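Local atomic coordinates of endoribonuclease L-PSP/chorismate mutase-like domain-containing protein (Shewanella oneidensis, PDB entry 2OTM), a protein that is of unknown function but belongs to the YjgF-like family with a chorismate mutase-like fold and may act as an endoribonuclease. Residues Leu37-Gln42 and Ile77-Gln82; Gly54-Asp59 and Gly98-His103; Ala67-Ala72 and Ser144-Tyr149; Glu108-Leu113 and Arg132-Asn137. All blocks are in the same frame, centred on the assembly; numbering follows the deposited sequence.

How the interactions relate
Interactions 1, 3 and 4 pack helices 62-84 and 109-124 on a mixed sheet, and interaction 2 ties a loop to the end of one of its strands. Interactions 1 and 3 share helix 62-84, their centres about 13 Å apart, and their strands are neighbours, joined by a probable hydrogen bond from Gln42 N to Val148 O (2.8 Å). Interaction 4 brings in the second helix and touches interaction 3 where Cys69 CB lies 3.4 Å from Ala112 O. Interaction 2, at the far end from interaction 1 (centres about 23 Å apart), continues strand 92-100 beside interaction 4, with centres about 10 Å apart. The sodium ion binds at interaction 2 and the acetate at interaction 4.

Interaction 1: residues Leu37-Gln42 and Ile77-Gln82; sequences LMTSGQ and IAQLKQ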
loop_
_atom_site.group_PDB
_atom_site.type_symbol
_atom_site.label_atom_id
_atom_site.label_comp_id
_atom_site.label_asym_id
_atom_site.label_seq_id
_atom_site.Cartn_x
_atom_site.Cartn_y
_atom_site.Cartn_z
ATOM N N LEU B 37 -2.835 -14.064 -5.502
ATOM C CA LEU B 37 -3.563 -14.279 -4.269
ATOM C C LEU B 37 -3.034 -13.278 -3.245
ATOM O O LEU B 37 -1.820 -13.185 -3.054
ATOM C CB LEU B 37 -3.303 -15.706 -3.797
ATOM C CG LEU B 37 -3.743 -16.171 -2.408
ATOM C CD1 LEU B 37 -5.213 -16.106 -2.242
ATOM C CD2 LEU B 37 -3.279 -17.604 -2.220
HETATM N N MSE B 38 -3.926 -12.523 -2.613
HETATM C CA MSE B 38 -3.501 -11.510 -1.665
HETATM C C MSE B 38 -4.316 -11.608 -0.395
HETATM O O MSE B 38 -5.531 -11.761 -0.439
HETATM C CB MSE B 38 -3.610 -10.138 -2.286
HETATM C CG MSE B 38 -4.982 -9.773 -2.749
HETATM SE SE MSE B 38 -4.868 -8.318 -3.983
HETATM C CE MSE B 38 -4.055 -9.167 -5.445
ATOM N N THR B 39 -3.645 -11.519 0.748
ATOM C CA THR B 39 -4.349 -11.566 2.028
ATOM C C THR B 39 -4.832 -10.166 2.446
ATOM O O THR B 39 -4.348 -9.144 1.958
ATOM C CB THR B 39 -3.464 -12.155 3.136
ATOM O OG1 THR B 39 -2.451 -11.198 3.519
ATOM C CG2 THR B 39 -2.827 -13.436 2.657
ATOM N N SER B 40 -5.798 -10.143 3.362
ATOM C CA SER B 40 -6.090 -8.972 4.162
ATOM C C SER B 40 -5.095 -9.001 5.331
ATOM O O SER B 40 -4.158 -9.791 5.337
ATOM C CB SER B 40 -7.533 -8.988 4.635
ATOM O OG SER B 40 -8.407 -8.830 3.527
ATOM N N GLY B 41 -5.247 -8.095 6.282
ATOM C CA GLY B 41 -4.224 -7.923 7.319
ATOM C C GLY B 41 -4.170 -9.074 8.292
ATOM O O GLY B 41 -5.204 -9.535 8.772
ATOM N N GLN B 42 -2.950 -9.506 8.615
ATOM C CA GLN B 42 -2.703 -10.648 9.482
ATOM C C GLN B 42 -1.942 -10.199 10.723
ATOM O O GLN B 42 -1.021 -9.428 10.624
ATOM C CB GLN B 42 -1.876 -11.701 8.753
ATOM C CG GLN B 42 -2.500 -12.152 7.469
ATOM C CD GLN B 42 -3.696 -13.050 7.683
ATOM O OE1 GLN B 42 -3.684 -13.922 8.539
ATOM N NE2 GLN B 42 -4.743 -12.837 6.887
ATOM N N ILE B 77 0.774 -17.177 6.633
ATOM C CA ILE B 77 1.036 -18.478 5.955
ATOM C C ILE B 77 -0.118 -19.439 6.205
ATOM O O ILE B 77 -0.539 -20.167 5.308
ATOM C CB ILE B 77 2.381 -19.072 6.414
ATOM C CG1 ILE B 77 3.527 -18.152 5.939
ATOM C CG2 ILE B 77 2.582 -20.492 5.861
ATOM C CD1 ILE B 77 4.938 -18.471 6.528
ATOM N N ALA B 78 -0.673 -19.419 7.417
ATOM C CA ALA B 78 -1.865 -20.207 7.708
ATOM C C ALA B 78 -3.004 -19.799 6.766
ATOM O O ALA B 78 -3.746 -20.650 6.248
ATOM C CB ALA B 78 -2.263 -20.091 9.199
ATOM N N GLN B 79 -3.123 -18.508 6.505
ATOM C CA GLN B 79 -4.175 -18.013 5.632
ATOM C C GLN B 79 -3.962 -18.535 4.211
ATOM O O GLN B 79 -4.905 -18.945 3.544
ATOM C CB GLN B 79 -4.146 -16.479 5.628
ATOM C CG GLN B 79 -5.253 -15.833 4.807
ATOM C CD GLN B 79 -6.581 -16.110 5.416
ATOM O OE1 GLN B 79 -6.930 -15.501 6.421
ATOM N NE2 GLN B 79 -7.322 -17.061 4.841
ATOM N N LEU B 80 -2.711 -18.525 3.765
ATOM C CA LEU B 80 -2.371 -18.983 2.418
ATOM C C LEU B 80 -2.653 -20.475 2.302
ATOM O O LEU B 80 -3.163 -20.930 1.275
ATOM C CB LEU B 80 -0.903 -18.704 2.090
ATOM C CG LEU B 80 -0.485 -17.233 1.979
ATOM C CD1 LEU B 80 0.996 -17.163 1.704
ATOM C CD2 LEU B 80 -1.300 -16.498 0.906
ATOM N N LYS B 81 -2.325 -21.226 3.347
ATOM C CA LYS B 81 -2.561 -22.668 3.316
ATOM C C LYS B 81 -4.044 -22.998 3.222
ATOM O O LYS B 81 -4.447 -23.970 2.562
ATOM C CB LYS B 81 -1.995 -23.359 4.555
ATOM C CG LYS B 81 -2.233 -24.889 4.522
ATOM C CD LYS B 81 -1.120 -25.670 5.150
ATOM C CE LYS B 81 -1.466 -27.169 5.237
ATOM N NZ LYS B 81 -1.210 -27.938 3.971
ATOM N N GLN B 82 -4.858 -22.201 3.907
ATOM C CA GLN B 82 -6.300 -22.368 3.823
ATOM C C GLN B 82 -6.804 -22.104 2.417
ATOM O O GLN B 82 -7.658 -22.824 1.921
ATOM C CB GLN B 82 -7.002 -21.452 4.812
ATOM C CG GLN B 82 -8.457 -21.789 5.036
ATOM C CD GLN B 82 -9.185 -20.659 5.741
ATOM O OE1 GLN B 82 -9.653 -20.823 6.863
ATOM N NE2 GLN B 82 -9.241 -19.489 5.102
HETATM O O HOH W 1 -7.632 -13.987 8.465
#
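The amide groups of Gln42 and Gln79 meet with their planes 77° apart, and the two side chains cross at about a right angle. Gln42 NE2 makes a weak hydrogen bond to Gln79 OE1 at 3.5 Å, while the Gln79 methylenes lie over one face of the Gln42 amide, Gln79 CG 3.7 Å from Gln42 NE2 and Gln79 CB 3.9 Å from Gln42 OE1. The Gln79 chain bends at chi2 (66°), which sets CD aside from its line. A water donates to Gln79 OE1 at 2.6 Å and weakly accepts from Gln42 NE2, which has a further weak acceptor in Ser40 O. The contact lays helix 62-84 on strand 36-39 of the mixed sheet, part of the α/β layer of the YjgF/chorismate mutase-like fold, with the segment axes 9.4 Å apart. Nearer the start of the strand segment the packing turns apolar. Leu80 CD2 touches two strand residues, Thr39 CG2 at 3.8 Å and Leu37 CD2 at 3.9 Å. The methyl of Thr39 also passes Gln79 CG, the two side chains running in opposite directions. Thr39 OG1 donates to Ser40 O (2.9 Å) and is hydrogen-bonded to the backbone N of Leu150 on the adjacent strand.

Interaction 2: residues Gly54-Asp59 and Gly98-His103; sequences GQLGAD and GVLNVH. With NA (sodium ion), chain H.
Gln55 reaches across to Asn101 and His103 with a chain that leaves the backbone with CG anti to N (chi1 -175°) and stays extended beyond it. Its CB lies beside the Asn101 side chain. CG comes next to the peptide of the opposite segment, 3.3 Å from His103 N, and CD lies close to His103 N and CA. At the tip the amide divides its contacts: OE1 sits at the edge of the His103 imidazole and in its plane, 3.3 Å from His103 CD2, while NE2 donates a nearly straight hydrogen bond to Asn101 OD1 at 2.9 Å. The two amide planes are 87° apart, and the donor stands 39° out of the carbonyl plane of Asn101. His103 ND1 is hydrogen-bonded to Ser105 OG.

Alongside these contacts the backbones form a single parallel bridge at Leu56 and Val102. Leu56 N donates to Asn101 O (2.7 Å), and His103 N donates to Leu56 O (2.8 Å). Leu56 CB and Val102 CG2 lie 4.1 Å apart, side by side. Beyond the bridge the chain turns sharply: Gln55 O accepts from both Ala58 N and Asp59 N, and Gln55 N donates to Asp59 OD2 at 2.8 Å. The turn presents Asp59 O to the sodium ion at 2.3 Å, and a water is a second ligand.

In the fold, the loop between strand 49-50 and helix 62-84 is thus bridged to the chain just past strand 92-100. Leu56 packs on His109 and Ala112 of helix 109-124, and Val102 reaches Thr136 of strand 131-136 as well as Val139 of the third subunit.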
loop_
_atom_site.group_PDB
_atom_site.type_symbol
_atom_site.label_atom_id
_atom_site.label_comp_id
_atom_site.label_asym_id
_atom_site.label_seq_id
_atom_site.Cartn_x
_atom_site.Cartn_y
_atom_site.Cartn_z
ATOM N N GLY B 54 0.885 -2.656 21.325
ATOM C CA GLY B 54 1.620 -1.504 21.742
ATOM C C GLY B 54 2.507 -1.015 20.612
ATOM O O GLY B 54 2.220 -1.251 19.456
ATOM N N GLN B 55 3.607 -0.363 20.978
ATOM C CA GLN B 55 4.411 0.386 20.043
ATOM C C GLN B 55 5.885 0.001 20.153
ATOM O O GLN B 55 6.437 -0.102 21.262
ATOM C CB GLN B 55 4.263 1.847 20.394
ATOM C CG GLN B 55 4.943 2.807 19.463
ATOM C CD GLN B 55 4.627 4.238 19.850
ATOM O OE1 GLN B 55 5.095 4.718 20.862
ATOM N NE2 GLN B 55 3.835 4.904 19.064
ATOM N N LEU B 56 6.527 -0.163 19.005
ATOM C CA LEU B 56 7.965 -0.470 18.950
ATOM C C LEU B 56 8.791 0.668 19.501
ATOM O O LEU B 56 8.610 1.833 19.131
ATOM C CB LEU B 56 8.393 -0.711 17.500
ATOM C CG LEU B 56 9.674 -1.491 17.324
ATOM C CD1 LEU B 56 9.433 -2.932 17.826
ATOM C CD2 LEU B 56 10.140 -1.430 15.834
ATOM N N GLY B 57 9.714 0.348 20.399
ATOM C CA GLY B 57 10.543 1.349 21.022
ATOM C C GLY B 57 9.985 1.924 22.308
ATOM O O GLY B 57 10.719 2.541 23.086
ATOM N N ALA B 58 8.689 1.755 22.538
ATOM C CA ALA B 58 8.059 2.210 23.771
ATOM C C ALA B 58 7.646 1.007 24.657
ATOM O O ALA B 58 8.019 0.923 25.834
ATOM C CB ALA B 58 6.819 3.121 23.428
ATOM N N ASP B 59 6.878 0.090 24.078
ATOM C CA ASP B 59 6.380 -1.077 24.761
ATOM C C ASP B 59 7.146 -2.337 24.400
ATOM O O ASP B 59 7.148 -3.294 25.195
ATOM C CB ASP B 59 4.904 -1.304 24.400
ATOM C CG ASP B 59 4.062 -0.091 24.660
ATOM O OD1 ASP B 59 4.035 0.349 25.824
ATOM O OD2 ASP B 59 3.489 0.452 23.693
ATOM N N GLY B 98 4.149 -4.689 5.278
ATOM C CA GLY B 98 4.038 -4.689 6.730
ATOM C C GLY B 98 3.854 -3.307 7.304
ATOM O O GLY B 98 4.456 -2.354 6.811
ATOM N N VAL B 99 3.045 -3.222 8.355
ATOM C CA VAL B 99 2.785 -2.009 9.095
ATOM C C VAL B 99 3.151 -2.252 10.551
ATOM O O VAL B 99 2.783 -3.303 11.125
ATOM C CB VAL B 99 1.278 -1.617 9.095
ATOM C CG1 VAL B 99 1.100 -0.235 9.666
ATOM C CG2 VAL B 99 0.660 -1.696 7.695
ATOM N N LEU B 100 3.832 -1.283 11.141
ATOM C CA LEU B 100 4.173 -1.300 12.560
ATOM C C LEU B 100 3.790 -0.014 13.222
ATOM O O LEU B 100 3.841 1.041 12.605
ATOM C CB LEU B 100 5.681 -1.532 12.762
ATOM C CG LEU B 100 6.199 -2.916 12.314
ATOM C CD1 LEU B 100 6.851 -2.861 10.954
ATOM C CD2 LEU B 100 7.168 -3.505 13.313
ATOM N N ASN B 101 3.465 -0.085 14.510
ATOM C CA ASN B 101 3.344 1.127 15.321
ATOM C C ASN B 101 4.696 1.341 15.991
ATOM O O ASN B 101 5.157 0.452 16.721
ATOM C CB ASN B 101 2.257 0.968 16.390
ATOM C CG ASN B 101 1.988 2.263 17.131
ATOM O OD1 ASN B 101 2.667 3.282 16.906
ATOM N ND2 ASN B 101 1.017 2.233 18.022
ATOM N N VAL B 102 5.342 2.491 15.699
ATOM C CA VAL B 102 6.745 2.723 16.068
ATOM C C VAL B 102 6.858 4.091 16.748
ATOM O O VAL B 102 6.327 5.093 16.276
ATOM C CB VAL B 102 7.685 2.636 14.806
ATOM C CG1 VAL B 102 9.156 2.813 15.185
ATOM C CG2 VAL B 102 7.487 1.300 14.096
ATOM N N HIS B 103 7.546 4.105 17.885
ATOM C CA HIS B 103 7.821 5.340 18.602
ATOM C C HIS B 103 8.896 6.169 17.871
ATOM O O HIS B 103 9.776 5.621 17.250
ATOM C CB HIS B 103 8.331 4.982 19.975
ATOM C CG HIS B 103 8.443 6.156 20.875
ATOM N ND1 HIS B 103 9.628 6.819 21.076
ATOM C CD2 HIS B 103 7.504 6.819 21.587
ATOM C CE1 HIS B 103 9.424 7.824 21.909
ATOM N NE2 HIS B 103 8.144 7.847 22.237
HETATM NA NA NA H . 7.760 -4.106 27.273
HETATM O O HOH W 2 5.206 -4.183 26.995
#

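Interaction 3: residues Ala67-Ala72 and Ser144-Tyr149; sequences AACRLA and SLCLVY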
loop_
_atom_site.group_PDB
_atom_site.type_symbol
_atom_site.label_atom_id
_atom_site.label_comp_id
_atom_site.label_asym_id
_atom_site.label_seq_id
_atom_site.Cartn_x
_atom_site.Cartn_y
_atom_site.Cartn_z
ATOM N N ALA B 67 10.038 -10.794 16.508
ATOM C CA ALA B 67 9.222 -11.961 16.909
ATOM C C ALA B 67 7.758 -11.731 16.537
ATOM O O ALA B 67 7.060 -12.664 16.060
ATOM C CB ALA B 67 9.386 -12.198 18.400
ATOM N N ALA B 68 7.291 -10.481 16.704
ATOM C CA ALA B 68 5.913 -10.160 16.368
ATOM C C ALA B 68 5.638 -10.283 14.880
ATOM O O ALA B 68 4.633 -10.843 14.473
ATOM C CB ALA B 68 5.575 -8.759 16.826
ATOM N N CYS B 69 6.541 -9.776 14.059
ATOM C CA CYS B 69 6.355 -9.865 12.608
ATOM C C CYS B 69 6.474 -11.282 12.110
ATOM O O CYS B 69 5.813 -11.669 11.122
ATOM C CB CYS B 69 7.340 -8.979 11.898
ATOM S SG CYS B 69 7.025 -7.203 12.185
ATOM N N ARG B 70 7.316 -12.058 12.779
ATOM C CA ARG B 70 7.422 -13.492 12.489
ATOM C C ARG B 70 6.084 -14.184 12.784
ATOM O O ARG B 70 5.598 -14.983 11.973
ATOM C CB ARG B 70 8.578 -14.101 13.292
ATOM C CG ARG B 70 8.842 -15.584 13.068
ATOM C CD ARG B 70 10.050 -16.051 13.904
ATOM N NE ARG B 70 10.237 -17.519 13.875
ATOM C CZ ARG B 70 10.972 -18.194 12.981
ATOM N NH1 ARG B 70 11.609 -17.580 12.003
ATOM N NH2 ARG B 70 11.066 -19.508 13.063
ATOM N N LEU B 71 5.481 -13.899 13.935
ATOM C CA LEU B 71 4.225 -14.534 14.314
ATOM C C LEU B 71 3.072 -14.100 13.395
ATOM O O LEU B 71 2.246 -14.927 12.995
ATOM C CB LEU B 71 3.894 -14.248 15.775
ATOM C CG LEU B 71 2.693 -14.935 16.394
ATOM C CD1 LEU B 71 2.702 -16.469 16.199
ATOM C CD2 LEU B 71 2.582 -14.506 17.869
ATOM N N ALA B 72 2.997 -12.812 13.070
ATOM C CA ALA B 72 1.989 -12.335 12.095
ATOM C C ALA B 72 2.138 -13.026 10.742
ATOM O O ALA B 72 1.145 -13.355 10.064
ATOM C CB ALA B 72 2.106 -10.796 11.938
ATOM N N SER B 144 -2.664 -3.585 17.840
ATOM C CA SER B 144 -1.613 -4.501 17.461
ATOM C C SER B 144 -0.294 -3.776 17.225
ATOM O O SER B 144 -0.249 -2.668 16.714
ATOM C CB SER B 144 -1.999 -5.263 16.197
ATOM O OG SER B 144 -1.073 -6.311 15.893
ATOM N N LEU B 145 0.813 -4.411 17.580
ATOM C CA LEU B 145 2.119 -3.855 17.247
ATOM C C LEU B 145 2.354 -3.862 15.739
ATOM O O LEU B 145 3.020 -2.975 15.207
ATOM C CB LEU B 145 3.208 -4.637 17.941
ATOM C CG LEU B 145 4.643 -4.301 17.587
ATOM C CD1 LEU B 145 4.965 -2.864 18.019
ATOM C CD2 LEU B 145 5.472 -5.317 18.312
ATOM N N CYS B 146 1.799 -4.855 15.047
ATOM C CA CYS B 146 2.057 -4.980 13.638
ATOM C C CYS B 146 0.936 -5.643 12.869
ATOM O O CYS B 146 0.049 -6.293 13.440
ATOM C CB CYS B 146 3.354 -5.758 13.404
ATOM S SG CYS B 146 3.313 -7.517 13.895
ATOM N N LEU B 147 1.005 -5.459 11.566
ATOM C CA LEU B 147 0.094 -6.102 10.635
ATOM C C LEU B 147 0.892 -6.514 9.405
ATOM O O LEU B 147 1.707 -5.720 8.884
ATOM C CB LEU B 147 -0.987 -5.076 10.299
ATOM C CG LEU B 147 -2.402 -5.321 9.840
ATOM C CD1 LEU B 147 -3.168 -6.294 10.710
ATOM C CD2 LEU B 147 -3.081 -3.933 9.825
ATOM N N VAL B 148 0.614 -7.707 8.880
ATOM C CA VAL B 148 1.340 -8.231 7.739
ATOM C C VAL B 148 0.347 -8.619 6.647
ATOM O O VAL B 148 -0.729 -9.160 6.935
ATOM C CB VAL B 148 2.222 -9.461 8.183
ATOM C CG1 VAL B 148 2.667 -10.282 7.013
ATOM C CG2 VAL B 148 3.422 -8.961 9.024
ATOM N N TYR B 149 0.722 -8.330 5.400
ATOM C CA TYR B 149 -0.024 -8.701 4.217
ATOM C C TYR B 149 0.931 -9.417 3.268
ATOM O O TYR B 149 2.043 -8.948 3.025
ATOM C CB TYR B 149 -0.550 -7.464 3.487
ATOM C CG TYR B 149 -1.509 -6.625 4.272
ATOM C CD1 TYR B 149 -1.070 -5.743 5.254
ATOM C CD2 TYR B 149 -2.862 -6.658 3.987
ATOM C CE1 TYR B 149 -1.977 -4.958 5.974
ATOM C CE2 TYR B 149 -3.791 -5.883 4.709
ATOM C CZ TYR B 149 -3.329 -5.035 5.706
ATOM O OH TYR B 149 -4.244 -4.262 6.376
#
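Cys146 and Cys69 turn their sulfurs to the same place by opposite first torsions. The CB of Cys146 points toward the helix, and with SG between its own backbone N and carbonyl carbon (chi1 67°) the sulfur reaches Ala68 and Ala72. Cys69 SG is anti to its carbonyl carbon, beside the backbone N (chi1 -68°), where it meets Cys146 SG and CB. The two sulfurs are 4.1 Å apart, in van der Waals contact and not a disulfide.

Cys146 SG fits among several helix atoms. It approaches Ala68 O at 3.6 Å, Ala68 CB at 3.9 Å and Ala72 CB at 4.0 Å, resting between the methyls of Ala68 and Ala72, one turn apart. Val148 extends the contact along the strand: its CG2 meets Ala72 CB at 3.7 Å. Before the strand begins, Leu145 CD2 touches Ala68 CB at 3.8 Å. The small alanines let helix and strand come close, with segment axes 8.0 Å apart at their nearest and their directions 41° apart. Ser144 OG donates to Cys146 O at 2.7 Å at the start of the strand.

Strand 146-153 runs inside the mixed sheet between strands 36-39 and 92-100, and helix 62-84 lies across the face that carries Cys146 and Val148. On that side Cys69 also packs on Leu100 and Val148 on Leu96, both of strand 92-100. Leu147 points away from the helix, and Tyr149, farther along the strand, packs on Arg132 of the second subunit.

Interaction 4: residues Glu108-Leu113 and Arg132-Asn137; sequences EHPKAL and RMIWTN. With ACT (acetate ion), chain I.
Arg132, Ile134 and Thr136 of strand 131-136 face His109, Pro110 and Leu113 at the start of helix 109-124, in a β-α-β crossover whose first strand is 92-100, parallel to 131-136. Ile134 CD1 fills the middle, 3.6 Å from His109 CD2 and 3.7 Å from Leu113 CD2. Toward one end Thr136 CG2 forms a CH-π contact with the imidazole of His109, 3.7 Å from the ring centroid, and Pro110 CD lies over the opposite face. The ring is thereby held between a strand methyl and its own helix.

At the other end lies the guanidinium of Arg132. Its chain is extended from CG to NE, and Leu113 CD2 lies over one face, toward the rim. Arg132 NH2 donates to Pro110 O at 3.2 Å with an N-H...O angle of 140°, from 22° out of the carbonyl plane. An acetate ion, probably from the crystallisation liquor, sits at the edge of the guanidinium.

Farther out, Asp114 forms a salt bridge with Arg132 NH1 and Ser117 a hydrogen bond; together with the bonds from NH2 and NE these hold the guanidinium in its orientation. Thr136 OG1 is bonded to Val139 O of the third subunit, and His109 packs on Met140 of that subunit. In the acetate pair, Arg132 NE donates to acetate O at 3.0 Å and Arg132 NH2 to OXT at 2.8 Å, both nearly straight.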
loop_
_atom_site.group_PDB
_atom_site.type_symbol
_atom_site.label_atom_id
_atom_site.label_comp_id
_atom_site.label_asym_id
_atom_site.label_seq_id
_atom_site.Cartn_x
_atom_site.Cartn_y
_atom_site.Cartn_z
ATOM N N GLU B 108 14.496 1.424 13.805
ATOM C CA GLU B 108 14.968 0.080 13.503
ATOM C C GLU B 108 13.848 -0.835 13.150
ATOM O O GLU B 108 14.015 -2.040 13.184
ATOM C CB GLU B 108 15.727 -0.538 14.690
ATOM C CG GLU B 108 16.965 0.198 15.070
ATOM C CD GLU B 108 17.972 0.301 13.945
ATOM O OE1 GLU B 108 18.104 -0.664 13.153
ATOM O OE2 GLU B 108 18.632 1.363 13.851
ATOM N N HIS B 109 12.715 -0.283 12.724
ATOM C CA HIS B 109 11.602 -1.112 12.317
ATOM C C HIS B 109 11.885 -1.977 11.121
ATOM O O HIS B 109 11.311 -3.031 10.997
ATOM C CB HIS B 109 10.279 -0.302 12.176
ATOM C CG HIS B 109 10.359 0.890 11.269
ATOM N ND1 HIS B 109 11.183 1.965 11.522
ATOM C CD2 HIS B 109 9.705 1.176 10.123
ATOM C CE1 HIS B 109 11.052 2.851 10.552
ATOM N NE2 HIS B 109 10.164 2.387 9.689
ATOM N N PRO B 110 12.763 -1.544 10.190
ATOM C CA PRO B 110 13.071 -2.541 9.163
ATOM C C PRO B 110 13.629 -3.853 9.724
ATOM O O PRO B 110 13.432 -4.888 9.152
ATOM C CB PRO B 110 14.115 -1.820 8.287
ATOM C CG PRO B 110 13.769 -0.362 8.497
ATOM C CD PRO B 110 13.426 -0.256 9.928
ATOM N N LYS B 111 14.358 -3.785 10.832
ATOM C CA LYS B 111 14.893 -4.983 11.454
ATOM C C LYS B 111 13.773 -5.823 12.042
ATOM O O LYS B 111 13.827 -7.033 11.939
ATOM C CB LYS B 111 15.891 -4.631 12.557
ATOM C CG LYS B 111 17.132 -3.942 12.053
ATOM N N ALA B 112 12.734 -5.179 12.583
ATOM C CA ALA B 112 11.547 -5.881 13.049
ATOM C C ALA B 112 10.841 -6.586 11.905
ATOM O O ALA B 112 10.508 -7.752 12.020
ATOM C CB ALA B 112 10.555 -4.925 13.775
ATOM N N LEU B 113 10.651 -5.894 10.784
ATOM C CA LEU B 113 9.993 -6.499 9.633
ATOM C C LEU B 113 10.771 -7.649 9.004
ATOM O O LEU B 113 10.189 -8.516 8.331
ATOM C CB LEU B 113 9.610 -5.446 8.582
ATOM C CG LEU B 113 8.618 -5.934 7.516
ATOM C CD1 LEU B 113 7.333 -6.498 8.093
ATOM C CD2 LEU B 113 8.350 -4.865 6.463
ATOM N N ARG B 132 9.328 -5.764 -0.841
ATOM C CA ARG B 132 8.528 -5.417 0.315
ATOM C C ARG B 132 8.300 -3.931 0.462
ATOM O O ARG B 132 9.070 -3.107 -0.097
ATOM C CB ARG B 132 9.120 -6.032 1.601
ATOM C CG ARG B 132 10.032 -5.159 2.411
ATOM C CD ARG B 132 10.514 -5.928 3.646
ATOM N NE ARG B 132 11.347 -5.059 4.446
ATOM C CZ ARG B 132 12.136 -5.436 5.444
ATOM N NH1 ARG B 132 12.218 -6.697 5.825
ATOM N NH2 ARG B 132 12.831 -4.509 6.071
HETATM N N MSE B 133 7.194 -3.630 1.151
HETATM C CA MSE B 133 6.834 -2.277 1.573
HETATM C C MSE B 133 6.763 -2.257 3.078
HETATM O O MSE B 133 6.395 -3.245 3.738
HETATM C CB MSE B 133 5.460 -1.862 1.010
HETATM C CG MSE B 133 5.320 -1.977 -0.475
HETATM SE SE MSE B 133 3.660 -1.055 -1.095
HETATM C CE MSE B 133 4.151 0.797 -0.971
ATOM N N ILE B 134 7.097 -1.111 3.656
ATOM C CA ILE B 134 7.033 -0.986 5.094
ATOM C C ILE B 134 6.395 0.363 5.412
ATOM O O ILE B 134 6.655 1.359 4.723
ATOM C CB ILE B 134 8.439 -1.072 5.732
ATOM C CG1 ILE B 134 8.299 -1.171 7.237
ATOM C CG2 ILE B 134 9.285 0.186 5.330
ATOM C CD1 ILE B 134 9.573 -1.676 7.975
ATOM N N TRP B 135 5.514 0.371 6.418
ATOM C CA TRP B 135 4.899 1.622 6.893
ATOM C C TRP B 135 4.888 1.639 8.417
ATOM O O TRP B 135 4.910 0.595 9.045
ATOM C CB TRP B 135 3.421 1.755 6.474
ATOM C CG TRP B 135 3.113 1.786 5.001
ATOM C CD1 TRP B 135 3.162 2.846 4.141
ATOM C CD2 TRP B 135 2.685 0.672 4.241
ATOM N NE1 TRP B 135 2.758 2.459 2.868
ATOM C CE2 TRP B 135 2.472 1.121 2.907
ATOM C CE3 TRP B 135 2.463 -0.663 4.555
ATOM C CZ2 TRP B 135 2.012 0.284 1.919
ATOM C CZ3 TRP B 135 2.013 -1.498 3.572
ATOM C CH2 TRP B 135 1.800 -1.024 2.258
ATOM N N THR B 136 4.886 2.849 8.982
ATOM C CA THR B 136 4.540 3.013 10.347
ATOM C C THR B 136 3.232 3.769 10.404
ATOM O O THR B 136 3.031 4.760 9.671
ATOM C CB THR B 136 5.636 3.745 11.165
ATOM O OG1 THR B 136 5.862 5.039 10.606
ATOM C CG2 THR B 136 6.942 2.934 11.128
ATOM N N ASN B 137 2.357 3.355 11.306
ATOM C CA ASN B 137 1.092 4.063 11.512
ATOM C C ASN B 137 0.902 4.316 12.994
ATOM O O ASN B 137 1.321 3.490 13.826
ATOM C CB ASN B 137 -0.105 3.214 11.070
ATOM C CG ASN B 137 -0.266 3.053 9.556
ATOM O OD1 ASN B 137 -1.190 2.336 9.151
ATOM N ND2 ASN B 137 0.590 3.681 8.716
HETATM C C ACT I . 12.370 -1.464 4.088
HETATM O O ACT I . 11.526 -2.231 3.514
HETATM O OXT ACT I . 12.870 -1.848 5.183
HETATM C CH3 ACT I . 12.793 -0.132 3.524
#